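Lysine cyclodeaminase (Streptomyces pristinaespiralis, PDB 5YU3) catalyses the NAD-dependent cyclodeamination of L-lysine to L-pipecolic acid with loss of ammonia, and also recognises L-ornithine and L-2,4-diaminobutyric acid. Local coordinates at residues Q260-G265 / L270-L275; R250-A255 / A280-D285; P83-R88 / T93-V98. All blocks are in the same frame, centred on the assembly; numbering follows the deposited sequence.

Contacts 1 and 2 are neighbours beside the parallel sheet, their centres 13 Å apart. Contact 1 is nested along the chain inside the loop that contact 2 closes. The two touch: Ala261 packs on Ala255, Leu270 packs on Val253, and Arg274 probably donates a hydrogen bond to the carbonyl of Ala251. Contact 3 comes earlier in the chain and lies far off, its centre about 27 Å from that of contact 1 and about 30 Å from that of contact 2. It is the contact that touches NAD, and the side chain of Thr93 is about 8 Å from the bound proline. The side chains of Leu270 and Thr254 are each about 11 Å from the sodium ion.

Contact 1: residues Q260-G265 / L270-L275; sequences QALREG and LSADRL
Leu262, in the last turn of helix 258-264, meets Leu270, Ala272 and Leu275 of the segment that follows it. The contact is apolar, and no hydrogen bond crosses it. The two methyls of Leu262 divide the work. Its CD1 meets CB of Ala272 at 3.9 Å. Its CD2 lies 4.1 Å from CD1 of Leu275 and 4.0 Å from the carbonyl O of Leu270. CG of Leu262 is anti to its carbonyl carbon (chi1 -78°), and chi2 of 163° extends CD1 toward Ala272, while CD2 branches off to Leu275. The distances are those of ordinary van der Waals packing at the surface.

Polar bonds lie within each segment or go to residues outside the contact. In 270-275, a backbone bond from Arg274 N to Ser271 O spans the short 3-10 turn. At the end of the helix, Arg263 and Glu264 form a salt bridge of weak hydrogen-bond geometry. Glu264 has a second basic partner in Arg49, a residue of the proline pocket.

Gly265 is the first residue past the helix. Leu275 also reaches Cys267. The contact joins helix 258-264 to the loop leading to helix 279-284, and it lies against strand 252-255, outermost of the parallel sheet within this chain.

Contact 2: residues R250-A255 / A280-D285; sequences RAFVTA and AHLCAD
Leu282 of helix 279-284 points its side chain at Thr254 and Phe252 of strand 252-255, and so joins the helix to the parallel sheet. The closer packing is at Thr254. There CD1 of Leu282 lies 3.7 Å from OG1, and it is also 3.9 Å from CB and 4.0 Å from CG2 of the threonine. The two side chains reach toward each other, tip to tip, and one methyl meets the whole branched end of Thr254. With chi1 at -56°, CG of Leu282 stands beside the backbone N; chi2 of -167° then extends CD1 to the strand.

The looser part is at Phe252. The same CD1 of Leu282 comes to 4.3 Å from CE2 of Phe252, near the plane of the ring. Leu282 thus approaches the edge of the ring, not its face. Phe252 is partly exposed, whereas Thr254 and Leu282 are buried. The Phe252 side chain also touches Leu133 of helix 115-133 and Arg292.

Leu282 is further packed on Leu132 and Ala288, so several parts of the fold surround it. The hydroxyl of Thr254 has its polar partner in the carbonyl of Pro277, a hydrogen bond within the chain. Its approach to a leucine methyl therefore buries no unpaired OG1. With that oxygen satisfied and no bond crossing between the segments, the contact rests on shape and on burial of the leucine methyl.

Contact 3: residues P83-R88 / T93-V98; sequences PANPAR and TILGTV. With NAD (nicotinamide-adenine-dinucleotide), chain F.
The two backbones come closest at Pro83 and Thr93, whose CA atoms are 4.8 Å apart, and then diverge as helix 85-89 and strand 94-102 begin. Thr93 lies at the centre of the contact. Its OG1 hydrogen-bonds O1A of the NAD pyrophosphate at 2.6 Å. On the protein side, the same oxygen touches the ring of Pro86, with CD 3.2 Å away. The methyl CG2, anti to the backbone N, turns instead to Pro83, 3.7 Å from its CA. Thr93 thus places its two branches on different partners. CG1 of Ile94 packs 3.4 Å from the phosphate oxygen O2N of NAD.

Asn85 packs against the start of the strand. Its CB is 4.0 Å from N of Thr93, and its ND2 is 4.0 Å from CD2 of Leu95, the two side chains crossing at about a right angle. That amide nitrogen is hydrogen-bonded to the carbonyl of Pro92 and to that of Thr105 of the second subunit.

Strand 94-102 runs between strands 73-81 and 108-113 of the mixed sheet. Ile94 and Leu95 also pack on helix 115-133, and Pro86 meets Ala337 of the second subunit.

Contact 1: residues Q260-G265 / L270-L275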
ATOM      1  N   GLN A 260      -1.130   0.583  17.705  1.00 16.80           N
ATOM      2  CA  GLN A 260      -1.670  -0.552  16.960  1.00 16.10           C
ATOM      3  C   GLN A 260      -2.238  -1.619  17.887  1.00 17.55           C
ATOM      4  O   GLN A 260      -3.264  -2.238  17.578  1.00 17.97           O
ATOM      5  CB  GLN A 260      -0.568  -1.155  16.103  1.00 18.68           C
ATOM      6  CG  GLN A 260      -1.039  -1.785  14.837  1.00 27.69           C
ATOM      7  CD  GLN A 260       0.077  -1.825  13.838  1.00 30.19           C
ATOM      8  OE1 GLN A 260       0.184  -0.957  12.971  1.00 34.23           O
ATOM      9  NE2 GLN A 260       0.956  -2.814  13.978  1.00 22.27           N
ATOM     10  N   ALA A 261      -1.556  -1.876  19.005  1.00 15.24           N
ATOM     11  CA  ALA A 261      -1.995  -2.918  19.926  1.00 15.47           C
ATOM     12  C   ALA A 261      -3.310  -2.542  20.599  1.00 17.12           C
ATOM     13  O   ALA A 261      -4.154  -3.407  20.849  1.00 15.62           O
ATOM     14  CB  ALA A 261      -0.915  -3.175  20.974  1.00 14.05           C
ATOM     15  N   LEU A 262      -3.503  -1.254  20.894  1.00 16.23           N
ATOM     16  CA  LEU A 262      -4.763  -0.833  21.492  1.00 17.75           C
ATOM     17  C   LEU A 262      -5.923  -1.038  20.531  1.00 18.91           C
ATOM     18  O   LEU A 262      -7.067  -1.221  20.966  1.00 19.70           O
ATOM     19  CB  LEU A 262      -4.665   0.633  21.924  1.00 16.82           C
ATOM     20  CG  LEU A 262      -3.888   0.843  23.228  1.00 17.59           C
ATOM     21  CD1 LEU A 262      -3.468   2.295  23.385  1.00 21.97           C
ATOM     22  CD2 LEU A 262      -4.750   0.403  24.423  1.00 19.90           C
ATOM     23  N   ARG A 263      -5.643  -1.024  19.223  1.00 19.76           N
ATOM     24  CA  ARG A 263      -6.660  -1.201  18.192  1.00 20.20           C
ATOM     25  C   ARG A 263      -6.856  -2.660  17.794  1.00 20.61           C
ATOM     26  O   ARG A 263      -7.999  -3.086  17.590  1.00 20.88           O
ATOM     27  CB  ARG A 263      -6.297  -0.374  16.948  1.00 22.36           C
ATOM     28  CG  ARG A 263      -7.389  -0.323  15.869  1.00 28.88           C
ATOM     29  CD  ARG A 263      -6.996   0.592  14.710  1.00 29.40           C
ATOM     30  NE  ARG A 263      -5.990  -0.027  13.845  1.00 35.54           N
ATOM     31  CZ  ARG A 263      -5.508   0.527  12.733  1.00 42.73           C
ATOM     32  NH1 ARG A 263      -5.934   1.726  12.346  1.00 41.20           N
ATOM     33  NH2 ARG A 263      -4.600  -0.121  12.004  1.00 34.90           N
ATOM     34  N   GLU A 264      -5.763  -3.435  17.665  1.00 17.47           N
ATOM     35  CA  GLU A 264      -5.824  -4.770  17.071  1.00 17.99           C
ATOM     36  C   GLU A 264      -5.157  -5.870  17.885  1.00 20.24           C
ATOM     37  O   GLU A 264      -5.225  -7.036  17.474  1.00 23.13           O
ATOM     38  CB  GLU A 264      -5.181  -4.772  15.675  1.00 24.52           C
ATOM     39  CG  GLU A 264      -5.921  -3.965  14.634  1.00 31.25           C
ATOM     40  CD  GLU A 264      -4.997  -3.492  13.522  1.00 35.64           C
ATOM     41  OE1 GLU A 264      -4.079  -4.255  13.135  1.00 32.73           O
ATOM     42  OE2 GLU A 264      -5.187  -2.365  13.030  1.00 41.46           O
ATOM     43  N   GLY A 265      -4.494  -5.546  18.996  1.00 17.40           N
ATOM     44  CA  GLY A 265      -3.836  -6.533  19.824  1.00 16.39           C
ATOM     45  C   GLY A 265      -4.664  -6.909  21.044  1.00 18.01           C
ATOM     46  O   GLY A 265      -5.837  -6.556  21.171  1.00 17.51           O
ATOM     47  N   LEU A 270      -7.605  -3.617  27.279  1.00 21.26           N
ATOM     48  CA  LEU A 270      -6.997  -2.925  28.402  1.00 23.27           C
ATOM     49  C   LEU A 270      -7.212  -1.424  28.301  1.00 24.68           C
ATOM     50  O   LEU A 270      -7.273  -0.858  27.206  1.00 23.89           O
ATOM     51  CB  LEU A 270      -5.495  -3.200  28.473  1.00 23.57           C
ATOM     52  CG  LEU A 270      -5.071  -4.629  28.795  1.00 27.50           C
ATOM     53  CD1 LEU A 270      -3.568  -4.717  28.817  1.00 24.18           C
ATOM     54  CD2 LEU A 270      -5.676  -5.069  30.130  1.00 29.54           C
ATOM     55  N   SER A 271      -7.322  -0.785  29.462  1.00 26.45           N
ATOM     56  CA  SER A 271      -7.260   0.665  29.504  1.00 25.89           C
ATOM     57  C   SER A 271      -5.862   1.109  29.105  1.00 23.39           C
ATOM     58  O   SER A 271      -4.866   0.489  29.488  1.00 24.93           O
ATOM     59  CB  SER A 271      -7.603   1.184  30.896  1.00 27.57           C
ATOM     60  OG  SER A 271      -7.477   2.592  30.923  1.00 30.79           O
ATOM     61  N   ALA A 272      -5.789   2.185  28.320  1.00 23.71           N
ATOM     62  CA  ALA A 272      -4.508   2.615  27.780  1.00 20.71           C
ATOM     63  C   ALA A 272      -3.515   3.015  28.865  1.00 23.72           C
ATOM     64  O   ALA A 272      -2.304   2.932  28.639  1.00 25.92           O
ATOM     65  CB  ALA A 272      -4.715   3.773  26.803  1.00 28.17           C
ATOM     66  N   ASP A 273      -3.986   3.421  30.050  1.00 23.09           N
ATOM     67  CA  ASP A 273      -3.049   3.780  31.111  1.00 20.85           C
ATOM     68  C   ASP A 273      -2.489   2.569  31.850  1.00 24.68           C
ATOM     69  O   ASP A 273      -1.713   2.749  32.796  1.00 28.02           O
ATOM     70  CB  ASP A 273      -3.709   4.746  32.113  1.00 23.23           C
ATOM     71  CG  ASP A 273      -4.891   4.127  32.847  1.00 26.43           C
ATOM     72  OD1 ASP A 273      -5.493   3.174  32.326  1.00 24.47           O
ATOM     73  OD2 ASP A 273      -5.233   4.605  33.951  1.00 22.88           O
ATOM     74  N   ARG A 274      -2.835   1.347  31.434  1.00 20.40           N
ATOM     75  CA  ARG A 274      -2.331   0.135  32.069  1.00 25.20           C
ATOM     76  C   ARG A 274      -1.186  -0.515  31.299  1.00 25.59           C
ATOM     77  O   ARG A 274      -0.659  -1.540  31.744  1.00 26.19           O
ATOM     78  CB  ARG A 274      -3.461  -0.890  32.257  1.00 28.89           C
ATOM     79  CG  ARG A 274      -4.097  -0.827  33.658  1.00 40.30           C
ATOM     80  CD  ARG A 274      -3.342  -1.581  34.728  1.00 47.90           C
ATOM     81  NE  ARG A 274      -3.075  -2.974  34.393  1.00 52.57           N
ATOM     82  CZ  ARG A 274      -1.853  -3.492  34.267  1.00 53.67           C
ATOM     83  NH1 ARG A 274      -0.762  -2.746  34.412  1.00 47.05           N
ATOM     84  NH2 ARG A 274      -1.706  -4.773  33.979  1.00 53.64           N
ATOM     85  N   LEU A 275      -0.789   0.048  30.166  1.00 20.35           N
ATOM     86  CA  LEU A 275       0.267  -0.559  29.363  1.00 21.01           C
ATOM     87  C   LEU A 275       1.621  -0.376  30.028  1.00 23.09           C
ATOM     88  O   LEU A 275       1.905   0.675  30.607  1.00 23.92           O
ATOM     89  CB  LEU A 275       0.298   0.072  27.974  1.00 20.53           C
ATOM     90  CG  LEU A 275      -0.471  -0.602  26.832  1.00 24.24           C
ATOM     91  CD1 LEU A 275      -1.922  -0.791  27.178  1.00 24.61           C
ATOM     92  CD2 LEU A 275      -0.321   0.217  25.546  1.00 25.11           C
TER

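Contact 2: residues R250-A255 / A280-D285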
ATOM      1  N   ARG A 250      -3.605  -9.144  35.260  1.00 20.21           N
ATOM      2  CA  ARG A 250      -2.553  -9.479  36.209  1.00 23.92           C
ATOM      3  C   ARG A 250      -1.156  -9.419  35.607  1.00 24.24           C
ATOM      4  O   ARG A 250      -0.177  -9.596  36.339  1.00 24.45           O
ATOM      5  CB  ARG A 250      -2.779 -10.883  36.782  1.00 23.74           C
ATOM      6  CG  ARG A 250      -3.979 -11.000  37.699  1.00 28.35           C
ATOM      7  CD  ARG A 250      -4.001 -12.365  38.379  1.00 29.62           C
ATOM      8  NE  ARG A 250      -4.338 -13.450  37.453  1.00 30.55           N
ATOM      9  CZ  ARG A 250      -5.582 -13.763  37.094  1.00 31.72           C
ATOM     10  NH1 ARG A 250      -6.607 -13.074  37.578  1.00 34.74           N
ATOM     11  NH2 ARG A 250      -5.808 -14.768  36.252  1.00 30.40           N
ATOM     12  N   ALA A 251      -1.036  -9.188  34.303  1.00 20.35           N
ATOM     13  CA  ALA A 251       0.241  -9.301  33.615  1.00 19.19           C
ATOM     14  C   ALA A 251       0.934  -7.956  33.477  1.00 22.91           C
ATOM     15  O   ALA A 251       0.291  -6.899  33.460  1.00 20.86           O
ATOM     16  CB  ALA A 251       0.060  -9.902  32.215  1.00 19.24           C
ATOM     17  N   PHE A 252       2.264  -8.017  33.360  1.00 18.02           N
ATOM     18  CA  PHE A 252       3.058  -6.928  32.805  1.00 17.96           C
ATOM     19  C   PHE A 252       2.974  -7.021  31.285  1.00 19.64           C
ATOM     20  O   PHE A 252       3.426  -8.015  30.711  1.00 17.92           O
ATOM     21  CB  PHE A 252       4.507  -7.047  33.282  1.00 19.30           C
ATOM     22  CG  PHE A 252       5.463  -6.058  32.640  1.00 21.56           C
ATOM     23  CD1 PHE A 252       5.534  -4.747  33.095  1.00 23.44           C
ATOM     24  CD2 PHE A 252       6.312  -6.452  31.617  1.00 21.65           C
ATOM     25  CE1 PHE A 252       6.417  -3.844  32.527  1.00 22.06           C
ATOM     26  CE2 PHE A 252       7.207  -5.546  31.034  1.00 22.72           C
ATOM     27  CZ  PHE A 252       7.259  -4.246  31.496  1.00 24.48           C
ATOM     28  N   VAL A 253       2.392  -6.012  30.635  1.00 18.38           N
ATOM     29  CA  VAL A 253       2.067  -6.077  29.208  1.00 18.27           C
ATOM     30  C   VAL A 253       2.923  -5.076  28.439  1.00 19.36           C
ATOM     31  O   VAL A 253       2.804  -3.861  28.642  1.00 20.47           O
ATOM     32  CB  VAL A 253       0.578  -5.808  28.962  1.00 19.54           C
ATOM     33  CG1 VAL A 253       0.278  -5.881  27.482  1.00 18.36           C
ATOM     34  CG2 VAL A 253      -0.275  -6.799  29.737  1.00 19.08           C
ATOM     35  N   THR A 254       3.777  -5.579  27.545  1.00 15.23           N
ATOM     36  CA  THR A 254       4.544  -4.731  26.637  1.00 15.79           C
ATOM     37  C   THR A 254       4.047  -4.969  25.216  1.00 16.95           C
ATOM     38  O   THR A 254       3.911  -6.118  24.786  1.00 17.59           O
ATOM     39  CB  THR A 254       6.051  -5.002  26.734  1.00 16.64           C
ATOM     40  OG1 THR A 254       6.756  -4.125  25.839  1.00 15.12           O
ATOM     41  CG2 THR A 254       6.398  -6.458  26.392  1.00 16.93           C
ATOM     42  N   ALA A 255       3.734  -3.890  24.503  1.00 15.29           N
ATOM     43  CA  ALA A 255       3.277  -3.989  23.123  1.00 17.10           C
ATOM     44  C   ALA A 255       4.418  -3.656  22.174  1.00 13.39           C
ATOM     45  O   ALA A 255       5.304  -2.865  22.503  1.00 16.64           O
ATOM     46  CB  ALA A 255       2.110  -3.036  22.856  1.00 16.41           C
ATOM     47  N   ALA A 280      10.338  -1.596  22.207  1.00 17.02           N
ATOM     48  CA  ALA A 280      11.511  -0.803  21.851  1.00 16.43           C
ATOM     49  C   ALA A 280      12.154  -0.176  23.081  1.00 19.33           C
ATOM     50  O   ALA A 280      13.385  -0.109  23.184  1.00 19.79           O
ATOM     51  CB  ALA A 280      11.135   0.289  20.846  1.00 17.29           C
ATOM     52  N   HIS A 281      11.339   0.290  24.031  1.00 20.41           N
ATOM     53  CA  HIS A 281      11.923   0.901  25.222  1.00 23.96           C
ATOM     54  C   HIS A 281      12.628  -0.136  26.085  1.00 21.79           C
ATOM     55  O   HIS A 281      13.699   0.145  26.642  1.00 27.50           O
ATOM     56  CB  HIS A 281      10.860   1.644  26.034  1.00 24.18           C
ATOM     57  CG  HIS A 281      11.425   2.434  27.180  1.00 39.33           C
ATOM     58  ND1 HIS A 281      11.363   2.013  28.494  1.00 42.25           N
ATOM     59  CD2 HIS A 281      12.126   3.595  27.193  1.00 41.47           C
ATOM     60  CE1 HIS A 281      11.959   2.903  29.268  1.00 41.23           C
ATOM     61  NE2 HIS A 281      12.440   3.865  28.502  1.00 43.97           N
ATOM     62  N   LEU A 282      12.043  -1.333  26.211  1.00 21.42           N
ATOM     63  CA  LEU A 282      12.717  -2.415  26.924  1.00 22.14           C
ATOM     64  C   LEU A 282      14.065  -2.736  26.289  1.00 25.87           C
ATOM     65  O   LEU A 282      15.050  -3.003  26.994  1.00 24.76           O
ATOM     66  CB  LEU A 282      11.837  -3.665  26.953  1.00 20.58           C
ATOM     67  CG  LEU A 282      10.412  -3.587  27.523  1.00 24.68           C
ATOM     68  CD1 LEU A 282       9.856  -4.979  27.735  1.00 25.54           C
ATOM     69  CD2 LEU A 282      10.393  -2.797  28.799  1.00 26.09           C
ATOM     70  N   CYS A 283      14.137  -2.694  24.956  1.00 21.24           N
ATOM     71  CA  CYS A 283      15.397  -3.002  24.279  1.00 20.55           C
ATOM     72  C   CYS A 283      16.446  -1.925  24.529  1.00 23.51           C
ATOM     73  O   CYS A 283      17.635  -2.230  24.671  1.00 26.29           O
ATOM     74  CB  CYS A 283      15.158  -3.177  22.778  1.00 21.84           C
ATOM     75  SG  CYS A 283      14.236  -4.654  22.353  1.00 21.71           S
ATOM     76  N   ALA A 284      16.034  -0.655  24.577  1.00 20.04           N
ATOM     77  CA  ALA A 284      17.005   0.411  24.776  1.00 22.08           C
ATOM     78  C   ALA A 284      17.401   0.562  26.239  1.00 23.70           C
ATOM     79  O   ALA A 284      18.537   0.948  26.534  1.00 24.54           O
ATOM     80  CB  ALA A 284      16.456   1.735  24.242  1.00 21.57           C
ATOM     81  N   ASP A 285      16.494   0.271  27.167  1.00 23.54           N
ATOM     82  CA  ASP A 285      16.744   0.503  28.588  1.00 25.13           C
ATOM     83  C   ASP A 285      16.119  -0.645  29.369  1.00 24.24           C
ATOM     84  O   ASP A 285      14.922  -0.604  29.694  1.00 29.82           O
ATOM     85  CB  ASP A 285      16.192   1.856  29.039  1.00 26.22           C
ATOM     86  CG  ASP A 285      16.554   2.178  30.484  1.00 31.12           C
ATOM     87  OD1 ASP A 285      16.988   1.247  31.190  1.00 26.87           O
ATOM     88  OD2 ASP A 285      16.403   3.346  30.916  1.00 31.52           O
TER

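Contact 3: residues P83-R88 / T93-V98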
ATOM      1  N   PRO A  83      -7.968 -16.923   6.539  1.00 17.17           N
ATOM      2  CA  PRO A  83      -7.789 -18.146   7.337  1.00 17.87           C
ATOM      3  C   PRO A  83      -8.391 -19.395   6.727  1.00 19.69           C
ATOM      4  O   PRO A  83      -8.121 -20.492   7.237  1.00 20.33           O
ATOM      5  CB  PRO A  83      -8.465 -17.798   8.666  1.00 19.35           C
ATOM      6  CG  PRO A  83      -9.343 -16.496   8.322  1.00 19.98           C
ATOM      7  CD  PRO A  83      -8.748 -15.890   7.313  1.00 15.92           C
ATOM      8  N   ALA A  84      -9.190 -19.287   5.673  1.00 18.42           N
ATOM      9  CA  ALA A  84      -9.639 -20.465   4.948  1.00 19.95           C
ATOM     10  C   ALA A  84      -8.655 -20.903   3.873  1.00 21.66           C
ATOM     11  O   ALA A  84      -8.888 -21.933   3.237  1.00 21.39           O
ATOM     12  CB  ALA A  84     -11.011 -20.223   4.310  1.00 20.82           C
ATOM     13  N   ASN A  85      -7.567 -20.155   3.655  1.00 19.06           N
ATOM     14  CA  ASN A  85      -6.623 -20.512   2.597  1.00 17.96           C
ATOM     15  C   ASN A  85      -6.094 -21.937   2.722  1.00 19.85           C
ATOM     16  O   ASN A  85      -6.103 -22.661   1.713  1.00 20.64           O
ATOM     17  CB  ASN A  85      -5.464 -19.506   2.568  1.00 17.16           C
ATOM     18  CG  ASN A  85      -5.699 -18.371   1.585  1.00 17.61           C
ATOM     19  OD1 ASN A  85      -6.779 -18.254   1.011  1.00 18.05           O
ATOM     20  ND2 ASN A  85      -4.685 -17.527   1.391  1.00 16.62           N
ATOM     21  N   PRO A  86      -5.613 -22.398   3.886  1.00 19.29           N
ATOM     22  CA  PRO A  86      -5.024 -23.752   3.931  1.00 19.65           C
ATOM     23  C   PRO A  86      -6.003 -24.846   3.545  1.00 21.42           C
ATOM     24  O   PRO A  86      -5.704 -25.663   2.659  1.00 22.26           O
ATOM     25  CB  PRO A  86      -4.536 -23.866   5.380  1.00 20.06           C
ATOM     26  CG  PRO A  86      -4.301 -22.319   5.767  1.00 20.00           C
ATOM     27  CD  PRO A  86      -5.294 -21.688   5.189  1.00 20.72           C
ATOM     28  N   ALA A  87      -7.186 -24.857   4.162  1.00 22.20           N
ATOM     29  CA  ALA A  87      -8.154 -25.927   3.932  1.00 24.64           C
ATOM     30  C   ALA A  87      -8.771 -25.845   2.542  1.00 28.59           C
ATOM     31  O   ALA A  87      -8.976 -26.877   1.891  1.00 29.31           O
ATOM     32  CB  ALA A  87      -9.250 -25.880   5.002  1.00 24.86           C
ATOM     33  N   ARG A  88      -9.086 -24.638   2.072  1.00 24.00           N
ATOM     34  CA  ARG A  88      -9.825 -24.492   0.819  1.00 25.81           C
ATOM     35  C   ARG A  88      -8.938 -24.484  -0.421  1.00 28.85           C
ATOM     36  O   ARG A  88      -9.339 -25.017  -1.461  1.00 29.16           O
ATOM     37  CB  ARG A  88     -10.651 -23.207   0.839  1.00 25.88           C
ATOM     38  CG  ARG A  88     -11.855 -23.266   1.734  1.00 34.68           C
ATOM     39  CD  ARG A  88     -12.969 -22.470   1.114  1.00 42.14           C
ATOM     40  NE  ARG A  88     -14.164 -22.472   1.944  1.00 49.62           N
ATOM     41  CZ  ARG A  88     -15.353 -22.074   1.515  1.00 48.99           C
ATOM     42  NH1 ARG A  88     -15.491 -21.650   0.265  1.00 48.98           N
ATOM     43  NH2 ARG A  88     -16.400 -22.103   2.332  1.00 54.32           N
ATOM     44  N   THR A  93      -2.436 -19.039   5.097  1.00 17.22           N
ATOM     45  CA  THR A  93      -3.322 -17.990   5.589  1.00 18.08           C
ATOM     46  C   THR A  93      -2.713 -16.605   5.383  1.00 16.85           C
ATOM     47  O   THR A  93      -3.412 -15.672   4.962  1.00 17.84           O
ATOM     48  CB  THR A  93      -3.621 -18.231   7.069  1.00 16.72           C
ATOM     49  OG1 THR A  93      -4.476 -19.371   7.186  1.00 16.28           O
ATOM     50  CG2 THR A  93      -4.303 -17.011   7.712  1.00 15.12           C
ATOM     51  N   ILE A  94      -1.426 -16.456   5.694  1.00 15.98           N
ATOM     52  CA  ILE A  94      -0.699 -15.200   5.530  1.00 15.05           C
ATOM     53  C   ILE A  94      -0.006 -15.243   4.171  1.00 18.39           C
ATOM     54  O   ILE A  94       0.899 -16.055   3.944  1.00 18.61           O
ATOM     55  CB  ILE A  94       0.308 -14.973   6.666  1.00 14.93           C
ATOM     56  CG1 ILE A  94      -0.418 -14.831   8.020  1.00 18.13           C
ATOM     57  CG2 ILE A  94       1.189 -13.745   6.380  1.00 17.79           C
ATOM     58  CD1 ILE A  94      -1.391 -13.652   8.088  1.00 17.49           C
ATOM     59  N   LEU A  95      -0.424 -14.357   3.271  1.00 15.14           N
ATOM     60  CA  LEU A  95       0.099 -14.299   1.912  1.00 17.19           C
ATOM     61  C   LEU A  95       0.439 -12.847   1.619  1.00 18.00           C
ATOM     62  O   LEU A  95      -0.448 -11.989   1.654  1.00 18.25           O
ATOM     63  CB  LEU A  95      -0.953 -14.836   0.930  1.00 19.59           C
ATOM     64  CG  LEU A  95      -0.610 -15.379  -0.454  1.00 23.33           C
ATOM     65  CD1 LEU A  95       0.644 -16.247  -0.394  1.00 24.23           C
ATOM     66  CD2 LEU A  95      -1.814 -16.156  -0.991  1.00 18.11           C
ATOM     67  N   GLY A  96       1.710 -12.562   1.336  1.00 15.97           N
ATOM     68  CA  GLY A  96       2.093 -11.178   1.129  1.00 16.10           C
ATOM     69  C   GLY A  96       3.392 -11.023   0.364  1.00 17.97           C
ATOM     70  O   GLY A  96       4.062 -12.000   0.019  1.00 15.55           O
ATOM     71  N   THR A  97       3.738  -9.760   0.116  1.00 17.50           N
ATOM     72  CA  THR A  97       4.938  -9.370  -0.615  1.00 18.78           C
ATOM     73  C   THR A  97       5.480  -8.084  -0.001  1.00 19.18           C
ATOM     74  O   THR A  97       4.746  -7.330   0.640  1.00 18.17           O
ATOM     75  CB  THR A  97       4.636  -9.179  -2.113  1.00 22.80           C
ATOM     76  OG1 THR A  97       3.354  -8.566  -2.257  1.00 22.17           O
ATOM     77  CG2 THR A  97       4.605 -10.525  -2.844  1.00 21.16           C
ATOM     78  N   VAL A  98       6.776  -7.831  -0.187  1.00 16.32           N
ATOM     79  CA  VAL A  98       7.427  -6.662   0.395  1.00 14.81           C
ATOM     80  C   VAL A  98       8.152  -5.921  -0.718  1.00 18.46           C
ATOM     81  O   VAL A  98       8.950  -6.522  -1.446  1.00 18.30           O
ATOM     82  CB  VAL A  98       8.418  -7.026   1.519  1.00 18.68           C
ATOM     83  CG1 VAL A  98       8.739  -5.788   2.361  1.00 17.65           C
ATOM     84  CG2 VAL A  98       7.859  -8.146   2.408  1.00 19.47           C
TER
HETATM   85  PA  NAD F 402      -2.568 -20.417  10.184  1.00 17.23           P
HETATM   86  O1A NAD F 402      -3.907 -20.479   9.518  1.00 14.49           O
HETATM   87  O2A NAD F 402      -1.366 -21.064   9.525  1.00 17.31           O
HETATM   88  O5B NAD F 402      -2.695 -21.114  11.629  1.00 16.86           O
HETATM   89  C5B NAD F 402      -3.692 -20.665  12.554  1.00 15.14           C
HETATM   90  C4B NAD F 402      -4.097 -21.883  13.373  1.00 18.06           C
HETATM   91  O4B NAD F 402      -4.961 -21.470  14.434  1.00 17.93           O
HETATM   92  C3B NAD F 402      -4.898 -22.887  12.540  1.00 16.62           C
HETATM   93  O3B NAD F 402      -4.227 -24.166  12.525  1.00 19.53           O
HETATM   94  C2B NAD F 402      -6.237 -22.971  13.255  1.00 17.75           C
HETATM   95  O2B NAD F 402      -6.811 -24.275  13.261  1.00 20.57           O
HETATM   96  C1B NAD F 402      -5.862 -22.549  14.658  1.00 18.05           C
HETATM   97  N9A NAD F 402      -6.961 -22.069  15.522  1.00 17.83           N
HETATM   98  C8A NAD F 402      -8.048 -21.341  15.178  1.00 19.93           C
HETATM   99  N7A NAD F 402      -8.815 -21.081  16.285  1.00 17.46           N
HETATM  100  C5A NAD F 402      -8.193 -21.653  17.344  1.00 17.36           C
HETATM  101  C6A NAD F 402      -8.432 -21.782  18.794  1.00 17.08           C
HETATM  102  N6A NAD F 402      -9.520 -21.222  19.372  1.00 19.49           N
HETATM  103  N1A NAD F 402      -7.513 -22.454  19.524  1.00 18.69           N
HETATM  104  C2A NAD F 402      -6.415 -23.024  18.993  1.00 19.09           C
HETATM  105  N3A NAD F 402      -6.140 -22.962  17.679  1.00 17.27           N
HETATM  106  C4A NAD F 402      -6.975 -22.299  16.832  1.00 18.51           C
HETATM  107  O3  NAD F 402      -2.247 -18.848  10.455  1.00 15.95           O
HETATM  108  PN  NAD F 402      -0.872 -18.213  10.971  1.00 15.48           P
HETATM  109  O1N NAD F 402      -0.229 -19.177  11.941  1.00 15.26           O
HETATM  110  O2N NAD F 402      -0.104 -17.722   9.762  1.00 14.77           O
HETATM  111  O5D NAD F 402      -1.380 -16.896  11.751  1.00 15.95           O
HETATM  112  C5D NAD F 402      -1.988 -17.013  13.039  1.00 17.58           C
HETATM  113  C4D NAD F 402      -2.282 -15.612  13.574  1.00 13.84           C
HETATM  114  O4D NAD F 402      -1.073 -14.857  13.652  1.00 15.61           O
HETATM  115  C3D NAD F 402      -3.202 -14.831  12.652  1.00 17.91           C
HETATM  116  O3D NAD F 402      -4.083 -14.019  13.459  1.00 17.09           O
HETATM  117  C2D NAD F 402      -2.254 -13.912  11.914  1.00 15.50           C
HETATM  118  O2D NAD F 402      -2.903 -12.760  11.358  1.00 16.79           O
HETATM  119  C1D NAD F 402      -1.288 -13.586  13.035  1.00 16.39           C
HETATM  120  N1N NAD F 402      -0.010 -13.026  12.612  1.00 15.63           N
HETATM  121  C2N NAD F 402       0.581 -12.141  13.426  1.00 16.08           C
HETATM  122  C3N NAD F 402       1.797 -11.562  13.090  1.00 16.30           C
HETATM  123  C7N NAD F 402       2.421 -10.596  14.041  1.00 16.72           C
HETATM  124  O7N NAD F 402       3.353  -9.904  13.684  1.00 15.43           O
HETATM  125  N7N NAD F 402       1.955 -10.551  15.301  1.00 14.79           N
HETATM  126  C4N NAD F 402       2.437 -11.932  11.903  1.00 17.82           C
HETATM  127  C5N NAD F 402       1.809 -12.877  11.094  1.00 15.91           C
HETATM  128  C6N NAD F 402       0.582 -13.424  11.471  1.00 16.73           C